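MRNA export factor (Human herpesvirus 1, PDB 4YXP) regulates viral gene expression, inhibits host splicing and mediates nuclear export of intronless viral mRNAs, here represented by its folded, dimer-forming C-terminal domain. Local coordinates at residues B[106-111]-B[145-150]; B[110-115]-B[154-159]; B[114-119]-B[230-235]. All blocks are in the same frame, centred on the assembly; numbering follows the deposited sequence.

Interaction 1: B[106-111]-B[145-150]; sequences VLRQEN and TTAAVL
Arg108 lays its guanidinium over Ala148, whose CA sits 3.6 Å above the plane, displaced toward the rim of the group. With the Arg108 chain extended from CG to NE, CG and NE are each 3.7 Å from Ala148 CB. At the far end NH2 reaches the backbone of Ala147, lying 3.8 Å from its C atom. These are packing contacts; the charge is met by other residues: salt bridges join NE to Asp104 and NH1 to Asp151, while NH1 also donates to Thr155 O of the second subunit.

Leu107 meets the same methyl group, its CB 3.7 Å from Ala148 CB. Its CD2 extends to Thr145 OG1 at 3.6 Å, the two side chains crossing at about a right angle, and is 4.3 Å from Val149 CB. The Thr145 hydroxyl, turned between the backbone N and the carbonyl carbon (chi1 54°), is engaged by Arg103 NE and Pro141 O.

No hydrogen bond joins the two segments, and their backbones come close at the small residue, with the CA atoms of Arg108 and Ala148 5.4 Å apart. The contact exemplifies alanine-mediated close packing between helices 93-109 and 146-167 in an all-helical domain, here bordered by charged pairs at the dimer interface.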
loop_
_atom_site.group_PDB
_atom_site.type_symbol
_atom_site.label_atom_id
_atom_site.label_comp_id
_atom_site.label_asym_id
_atom_site.label_seq_id
_atom_site.Cartn_x
_atom_site.Cartn_y
_atom_site.Cartn_z
ATOM N N VAL B 106 -8.621 5.454 4.688
ATOM C CA VAL B 106 -9.207 4.121 4.757
ATOM C C VAL B 106 -8.719 3.271 3.587
ATOM O O VAL B 106 -8.270 2.143 3.773
ATOM C CB VAL B 106 -10.746 4.185 4.772
ATOM C CG1 VAL B 106 -11.355 2.783 4.674
ATOM C CG2 VAL B 106 -11.234 4.879 6.032
ATOM N N LEU B 107 -8.809 3.823 2.386
ATOM C CA LEU B 107 -8.495 3.079 1.174
ATOM C C LEU B 107 -7.009 2.741 1.076
ATOM O O LEU B 107 -6.629 1.738 0.462
ATOM C CB LEU B 107 -8.943 3.874 -0.057
ATOM C CG LEU B 107 -10.325 3.505 -0.608
ATOM C CD1 LEU B 107 -11.374 3.428 0.492
ATOM C CD2 LEU B 107 -10.754 4.506 -1.674
ATOM N N ARG B 108 -6.170 3.567 1.691
ATOM C CA ARG B 108 -4.729 3.339 1.652
ATOM C C ARG B 108 -4.275 2.284 2.666
ATOM O O ARG B 108 -3.125 1.830 2.616
ATOM C CB ARG B 108 -3.987 4.666 1.872
ATOM C CG ARG B 108 -4.022 5.541 0.622
ATOM C CD ARG B 108 -3.433 6.933 0.783
ATOM N NE ARG B 108 -3.663 7.705 -0.438
ATOM C CZ ARG B 108 -2.894 7.668 -1.524
ATOM N NH1 ARG B 108 -1.798 6.921 -1.552
ATOM N NH2 ARG B 108 -3.214 8.397 -2.584
ATOM N N GLN B 109 -5.170 1.869 3.564
ATOM C CA GLN B 109 -4.827 0.836 4.546
ATOM C C GLN B 109 -5.728 -0.404 4.473
ATOM O O GLN B 109 -5.622 -1.296 5.314
ATOM C CB GLN B 109 -4.864 1.419 5.968
ATOM C CG GLN B 109 -6.219 1.946 6.429
ATOM C CD GLN B 109 -7.150 0.856 6.931
ATOM O OE1 GLN B 109 -6.913 0.253 7.978
ATOM N NE2 GLN B 109 -8.221 0.603 6.187
ATOM N N GLU B 110 -6.598 -0.469 3.468
ATOM C CA GLU B 110 -7.490 -1.624 3.304
ATOM C C GLU B 110 -6.737 -2.888 2.900
ATOM O O GLU B 110 -5.691 -2.809 2.253
ATOM C CB GLU B 110 -8.568 -1.324 2.252
ATOM C CG GLU B 110 -9.707 -0.476 2.761
ATOM C CD GLU B 110 -10.809 -0.286 1.731
ATOM O OE1 GLU B 110 -10.489 -0.119 0.531
ATOM O OE2 GLU B 110 -11.992 -0.302 2.128
ATOM N N ASN B 111 -7.270 -4.053 3.271
ATOM C CA ASN B 111 -6.671 -5.324 2.856
ATOM C C ASN B 111 -7.072 -5.608 1.408
ATOM O O ASN B 111 -7.828 -4.840 0.814
ATOM C CB ASN B 111 -7.073 -6.472 3.798
ATOM C CG ASN B 111 -8.551 -6.842 3.719
ATOM O OD1 ASN B 111 -9.215 -6.644 2.706
ATOM N ND2 ASN B 111 -9.064 -7.407 4.805
ATOM N N THR B 145 -10.900 9.949 -4.360
ATOM C CA THR B 145 -9.930 9.055 -3.717
ATOM C C THR B 145 -9.521 7.897 -4.624
ATOM O O THR B 145 -9.020 6.876 -4.150
ATOM C CB THR B 145 -10.476 8.482 -2.392
ATOM O OG1 THR B 145 -11.741 7.847 -2.618
ATOM C CG2 THR B 145 -10.639 9.587 -1.351
ATOM N N THR B 146 -9.716 8.058 -5.929
ATOM C CA THR B 146 -9.332 7.022 -6.887
ATOM C C THR B 146 -7.850 6.651 -6.735
ATOM O O THR B 146 -7.490 5.474 -6.782
ATOM C CB THR B 146 -9.604 7.472 -8.339
ATOM O OG1 THR B 146 -11.013 7.665 -8.525
ATOM C CG2 THR B 146 -9.114 6.430 -9.345
ATOM N N ALA B 147 -7.001 7.653 -6.547
ATOM C CA ALA B 147 -5.559 7.426 -6.437
ATOM C C ALA B 147 -5.210 6.513 -5.264
ATOM O O ALA B 147 -4.195 5.818 -5.294
ATOM C CB ALA B 147 -4.826 8.750 -6.296
ATOM N N ALA B 148 -6.048 6.517 -4.232
ATOM C CA ALA B 148 -5.781 5.737 -3.029
ATOM C C ALA B 148 -5.958 4.239 -3.280
ATOM O O ALA B 148 -5.124 3.431 -2.865
ATOM C CB ALA B 148 -6.682 6.193 -1.897
ATOM N N VAL B 149 -7.041 3.865 -3.956
ATOM C CA VAL B 149 -7.274 2.454 -4.250
ATOM C C VAL B 149 -6.281 2.008 -5.327
ATOM O O VAL B 149 -5.791 0.876 -5.294
ATOM C CB VAL B 149 -8.759 2.177 -4.650
ATOM C CG1 VAL B 149 -9.263 3.162 -5.690
ATOM C CG2 VAL B 149 -8.931 0.738 -5.137
ATOM N N LEU B 150 -5.954 2.904 -6.255
ATOM C CA LEU B 150 -4.917 2.627 -7.250
ATOM C C LEU B 150 -3.581 2.282 -6.591
ATOM O O LEU B 150 -2.981 1.247 -6.895
ATOM C CB LEU B 150 -4.739 3.825 -8.185
ATOM C CG LEU B 150 -3.599 3.738 -9.203
ATOM C CD1 LEU B 150 -3.763 2.520 -10.104
ATOM C CD2 LEU B 150 -3.531 5.011 -10.033
#

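Interaction 2: B[110-115]-B[154-159]; sequences ENFIEA and ATRLRP
The carbonyl oxygen of Glu110 lies over one face of the Arg156 guanidinium, 3.1 Å from CZ, and accepts a hydrogen bond from ND2 of Asn152. Although Arg156 NH2 is only 2.6 Å from this oxygen, its angle is too poor for a hydrogen bond. Asn152 also accepts from Arg156 NE through OD1, so one amide holds both the oxygen and the arginine. The same face of the guanidinium carries Asn111 CA, 3.5 Å above the plane, and Phe112 N, 3.6 Å from NH1.

Further along helix 146-167, at Leu157, the contact becomes apolar. Phe112 has CG anti to the backbone N (chi1 -180°), and its CE1 meets Leu157 CD2 at 3.7 Å, the side chains crossing at about a right angle. Arg156 CD comes to the edge of the same ring, near its plane.

The turn against which Arg156 rests is itself fixed by reciprocal bonds: Glu114 N donates to Asn111 OD1 at 2.8 Å, nearly along the C=O axis, and Asn111 N donates to Glu114 OE1 at 3.0 Å. This is a classic capping box, marking the N-terminus of helix 112-132 where it packs against helix 146-167.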
loop_
_atom_site.group_PDB
_atom_site.type_symbol
_atom_site.label_atom_id
_atom_site.label_comp_id
_atom_site.label_asym_id
_atom_site.label_seq_id
_atom_site.Cartn_x
_atom_site.Cartn_y
_atom_site.Cartn_z
ATOM N N GLU B 110 -6.598 -0.469 3.468
ATOM C CA GLU B 110 -7.490 -1.624 3.304
ATOM C C GLU B 110 -6.737 -2.888 2.900
ATOM O O GLU B 110 -5.691 -2.809 2.253
ATOM C CB GLU B 110 -8.568 -1.324 2.252
ATOM C CG GLU B 110 -9.707 -0.476 2.761
ATOM C CD GLU B 110 -10.809 -0.286 1.731
ATOM O OE1 GLU B 110 -10.489 -0.119 0.531
ATOM O OE2 GLU B 110 -11.992 -0.302 2.128
ATOM N N ASN B 111 -7.270 -4.053 3.271
ATOM C CA ASN B 111 -6.671 -5.324 2.856
ATOM C C ASN B 111 -7.072 -5.608 1.408
ATOM O O ASN B 111 -7.828 -4.840 0.814
ATOM C CB ASN B 111 -7.073 -6.472 3.798
ATOM C CG ASN B 111 -8.551 -6.842 3.719
ATOM O OD1 ASN B 111 -9.215 -6.644 2.706
ATOM N ND2 ASN B 111 -9.064 -7.407 4.805
ATOM N N PHE B 112 -6.561 -6.693 0.831
ATOM C CA PHE B 112 -6.687 -6.889 -0.612
ATOM C C PHE B 112 -8.142 -7.002 -1.074
ATOM O O PHE B 112 -8.525 -6.375 -2.060
ATOM C CB PHE B 112 -5.911 -8.127 -1.062
ATOM C CG PHE B 112 -5.992 -8.377 -2.541
ATOM C CD1 PHE B 112 -5.530 -7.428 -3.441
ATOM C CD2 PHE B 112 -6.537 -9.550 -3.034
ATOM C CE1 PHE B 112 -5.604 -7.650 -4.807
ATOM C CE2 PHE B 112 -6.615 -9.778 -4.400
ATOM C CZ PHE B 112 -6.150 -8.828 -5.286
ATOM N N ILE B 113 -8.948 -7.795 -0.376
ATOM C CA ILE B 113 -10.347 -7.965 -0.759
ATOM C C ILE B 113 -11.090 -6.642 -0.603
ATOM O O ILE B 113 -11.925 -6.288 -1.437
ATOM C CB ILE B 113 -11.024 -9.082 0.066
ATOM C CG1 ILE B 113 -10.335 -10.426 -0.177
ATOM C CG2 ILE B 113 -12.518 -9.183 -0.279
ATOM C CD1 ILE B 113 -10.383 -10.915 -1.621
ATOM N N GLU B 114 -10.791 -5.911 0.465
ATOM C CA GLU B 114 -11.414 -4.610 0.680
ATOM C C GLU B 114 -11.041 -3.640 -0.439
ATOM O O GLU B 114 -11.879 -2.870 -0.908
ATOM C CB GLU B 114 -11.008 -4.039 2.039
ATOM C CG GLU B 114 -11.650 -4.753 3.219
ATOM C CD GLU B 114 -11.071 -4.328 4.559
ATOM O OE1 GLU B 114 -9.949 -3.773 4.594
ATOM O OE2 GLU B 114 -11.742 -4.553 5.584
ATOM N N ALA B 115 -9.785 -3.689 -0.873
ATOM C CA ALA B 115 -9.320 -2.831 -1.958
ATOM C C ALA B 115 -10.077 -3.123 -3.257
ATOM O O ALA B 115 -10.469 -2.200 -3.980
ATOM C CB ALA B 115 -7.817 -3.005 -2.166
ATOM N N ALA B 154 -1.788 -1.458 -6.500
ATOM C CA ALA B 154 -0.485 -1.531 -7.148
ATOM C C ALA B 154 0.578 -2.068 -6.186
ATOM O O ALA B 154 1.415 -2.885 -6.565
ATOM C CB ALA B 154 -0.079 -0.167 -7.675
ATOM N N THR B 155 0.542 -1.599 -4.942
ATOM C CA THR B 155 1.496 -2.044 -3.934
ATOM C C THR B 155 1.361 -3.552 -3.720
ATOM O O THR B 155 2.353 -4.270 -3.623
ATOM C CB THR B 155 1.290 -1.290 -2.594
ATOM O OG1 THR B 155 1.641 0.088 -2.760
ATOM C CG2 THR B 155 2.145 -1.890 -1.473
ATOM N N ARG B 156 0.128 -4.036 -3.672
ATOM C CA ARG B 156 -0.110 -5.436 -3.342
ATOM C C ARG B 156 0.134 -6.375 -4.527
ATOM O O ARG B 156 0.594 -7.502 -4.337
ATOM C CB ARG B 156 -1.537 -5.595 -2.800
ATOM C CG ARG B 156 -1.695 -4.986 -1.404
ATOM C CD ARG B 156 -3.150 -4.754 -0.985
ATOM N NE ARG B 156 -3.201 -3.991 0.266
ATOM C CZ ARG B 156 -3.196 -4.527 1.487
ATOM N NH1 ARG B 156 -3.172 -5.848 1.649
ATOM N NH2 ARG B 156 -3.229 -3.737 2.558
ATOM N N LEU B 157 -0.131 -5.909 -5.746
ATOM C CA LEU B 157 -0.083 -6.788 -6.919
ATOM C C LEU B 157 1.176 -6.659 -7.784
ATOM O O LEU B 157 1.351 -7.430 -8.725
ATOM C CB LEU B 157 -1.309 -6.534 -7.805
ATOM C CG LEU B 157 -2.670 -6.964 -7.253
ATOM C CD1 LEU B 157 -3.782 -6.479 -8.170
ATOM C CD2 LEU B 157 -2.751 -8.473 -7.075
ATOM N N ARG B 158 2.055 -5.708 -7.476
ATOM C CA ARG B 158 3.170 -5.402 -8.377
ATOM C C ARG B 158 4.038 -6.629 -8.708
ATOM O O ARG B 158 4.340 -6.865 -9.881
ATOM C CB ARG B 158 4.042 -4.280 -7.793
ATOM C CG ARG B 158 5.187 -3.845 -8.706
ATOM C CD ARG B 158 5.968 -2.677 -8.119
ATOM N NE ARG B 158 5.117 -1.523 -7.838
ATOM C CZ ARG B 158 4.821 -0.567 -8.714
ATOM N NH1 ARG B 158 5.304 -0.611 -9.950
ATOM N NH2 ARG B 158 4.036 0.441 -8.352
ATOM N N PRO B 159 4.443 -7.418 -7.693
ATOM C CA PRO B 159 5.283 -8.580 -8.027
ATOM C C PRO B 159 4.563 -9.640 -8.860
ATOM O O PRO B 159 5.178 -10.260 -9.727
ATOM C CB PRO B 159 5.665 -9.144 -6.652
ATOM C CG PRO B 159 5.495 -7.999 -5.715
ATOM C CD PRO B 159 4.303 -7.261 -6.237
#

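Interaction 3: B[114-119]-B[230-235]; sequences EALASA and ACMAGL
Segments 114-119 and 230-235, parts of helices 112-132 and 230-241, run at 135° between their N-to-C directions, with the axes of these short segments approaching to 8.0 Å. The backbones come nearest at Leu116 and Met232, whose CA atoms are 5.0 Å apart. No hydrogen bond joins the two segments, and the contact is mainly apolar.

Leu116 is the main contributor from its helix. Its CB rests on Met232, 3.9 Å from both CA and CB of that residue, and its two branches then divide the work. CD1 stays over the Met232 backbone, while CD2 reaches Leu235, meeting CD1 at 3.5 Å, somewhat tighter than usual for two carbons; CD2 also lies 4.0 Å from Cys231 O. The two leucines cross obliquely.

Met232 answers from the other helix by reaching past Leu116. CG is anti to the backbone N (chi1 180°), and a bend at chi3 (-70°) turns the terminal methyl back toward segment 114-119, where CE touches both the N and the CB of Ala117 at 3.7 Å. About one turn after Leu116, Ala119 CB lies 4.1 Å from Cys231 SG, a looser contact. Asp120 further ties the helices, its carboxylate accepting from Cys231 N and Met232 N.

The contact joins helix 230-241 of the CHC2-type zinc finger to helix 112-132. Leu116 and Ala119 also lean on Leu153 and Val149 of helix 146-167, respectively, while Tyr270 and Phe275 of the second subunit cover Ala117 and Met232, respectively; helix 112-132 thus packs on helices 146-167 and 230-241 with adjoining faces.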
loop_
_atom_site.group_PDB
_atom_site.type_symbol
_atom_site.label_atom_id
_atom_site.label_comp_id
_atom_site.label_asym_id
_atom_site.label_seq_id
_atom_site.Cartn_x
_atom_site.Cartn_y
_atom_site.Cartn_z
ATOM N N GLU B 114 -10.791 -5.911 0.465
ATOM C CA GLU B 114 -11.414 -4.610 0.680
ATOM C C GLU B 114 -11.041 -3.640 -0.439
ATOM O O GLU B 114 -11.879 -2.870 -0.908
ATOM C CB GLU B 114 -11.008 -4.039 2.039
ATOM C CG GLU B 114 -11.650 -4.753 3.219
ATOM C CD GLU B 114 -11.071 -4.328 4.559
ATOM O OE1 GLU B 114 -9.949 -3.773 4.594
ATOM O OE2 GLU B 114 -11.742 -4.553 5.584
ATOM N N ALA B 115 -9.785 -3.689 -0.873
ATOM C CA ALA B 115 -9.320 -2.831 -1.958
ATOM C C ALA B 115 -10.077 -3.123 -3.257
ATOM O O ALA B 115 -10.469 -2.200 -3.980
ATOM C CB ALA B 115 -7.817 -3.005 -2.166
ATOM N N LEU B 116 -10.274 -4.405 -3.554
ATOM C CA LEU B 116 -11.021 -4.800 -4.742
ATOM C C LEU B 116 -12.430 -4.225 -4.684
ATOM O O LEU B 116 -12.942 -3.704 -5.677
ATOM C CB LEU B 116 -11.079 -6.324 -4.872
ATOM C CG LEU B 116 -9.755 -7.047 -5.135
ATOM C CD1 LEU B 116 -9.967 -8.553 -5.152
ATOM C CD2 LEU B 116 -9.129 -6.586 -6.442
ATOM N N ALA B 117 -13.047 -4.315 -3.510
ATOM C CA ALA B 117 -14.399 -3.799 -3.312
ATOM C C ALA B 117 -14.453 -2.290 -3.529
ATOM O O ALA B 117 -15.429 -1.763 -4.070
ATOM C CB ALA B 117 -14.895 -4.156 -1.915
ATOM N N SER B 118 -13.403 -1.590 -3.112
ATOM C CA SER B 118 -13.366 -0.141 -3.262
ATOM C C SER B 118 -13.182 0.258 -4.724
ATOM O O SER B 118 -13.678 1.295 -5.154
ATOM C CB SER B 118 -12.252 0.458 -2.398
ATOM O OG SER B 118 -12.604 0.394 -1.023
ATOM N N ALA B 119 -12.470 -0.567 -5.488
ATOM C CA ALA B 119 -12.319 -0.325 -6.915
ATOM C C ALA B 119 -13.675 -0.455 -7.612
ATOM O O ALA B 119 -14.039 0.371 -8.452
ATOM C CB ALA B 119 -11.309 -1.286 -7.520
ATOM N N ALA B 230 -16.730 -6.610 -11.388
ATOM C CA ALA B 230 -15.773 -7.182 -12.336
ATOM C C ALA B 230 -14.335 -7.078 -11.843
ATOM O O ALA B 230 -13.505 -7.920 -12.188
ATOM C CB ALA B 230 -15.907 -6.506 -13.692
ATOM N N CYS B 231 -14.035 -6.046 -11.056
ATOM C CA CYS B 231 -12.676 -5.857 -10.541
ATOM C C CYS B 231 -12.325 -6.973 -9.569
ATOM O O CYS B 231 -11.265 -7.592 -9.669
ATOM C CB CYS B 231 -12.529 -4.501 -9.845
ATOM S SG CYS B 231 -12.678 -3.064 -10.926
ATOM N N MET B 232 -13.226 -7.220 -8.624
ATOM C CA MET B 232 -13.041 -8.271 -7.637
ATOM C C MET B 232 -13.060 -9.663 -8.272
ATOM O O MET B 232 -12.155 -10.469 -8.045
ATOM C CB MET B 232 -14.122 -8.177 -6.564
ATOM C CG MET B 232 -14.018 -9.237 -5.483
ATOM S SD MET B 232 -15.290 -9.059 -4.228
ATOM C CE MET B 232 -14.758 -7.551 -3.417
ATOM N N ALA B 233 -14.090 -9.952 -9.059
ATOM C CA ALA B 233 -14.215 -11.274 -9.666
ATOM C C ALA B 233 -13.060 -11.537 -10.628
ATOM O O ALA B 233 -12.485 -12.627 -10.649
ATOM C CB ALA B 233 -15.545 -11.403 -10.390
ATOM N N GLY B 234 -12.722 -10.524 -11.416
ATOM C CA GLY B 234 -11.725 -10.666 -12.458
ATOM C C GLY B 234 -10.312 -10.849 -11.939
ATOM O O GLY B 234 -9.563 -11.682 -12.443
ATOM N N LEU B 235 -9.942 -10.072 -10.929
ATOM C CA LEU B 235 -8.584 -10.119 -10.408
ATOM C C LEU B 235 -8.382 -11.341 -9.521
ATOM O O LEU B 235 -7.301 -11.926 -9.509
ATOM C CB LEU B 235 -8.259 -8.834 -9.647
ATOM C CG LEU B 235 -8.087 -7.598 -10.537
ATOM C CD1 LEU B 235 -7.857 -6.359 -9.693
ATOM C CD2 LEU B 235 -6.941 -7.772 -11.536
#

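How the interactions relate
Helix 112-132 and the turn leading into it join all three contacts. Interactions 1 and 2 share Glu110 and Asn111 and use successive parts of helix 146-167; their centres are 9 Å apart, and Val149 CG2 of the first packs on Ala115 O of the second at 3.5 Å. Interactions 2 and 3, about 10 Å apart between centres, share Glu114 and Ala115, and Met232 CE lies 3.7 Å from Ile113 O. Glu110 OE1 and Ser118 OG, 2.7 Å apart, probably hydrogen-bond, connecting the turn with interaction 3. The zinc ion is remote, about 12 Å from the side chain of Leu157 and 14 Å from that of Leu235. All three contacts also touch the second subunit of the dimer.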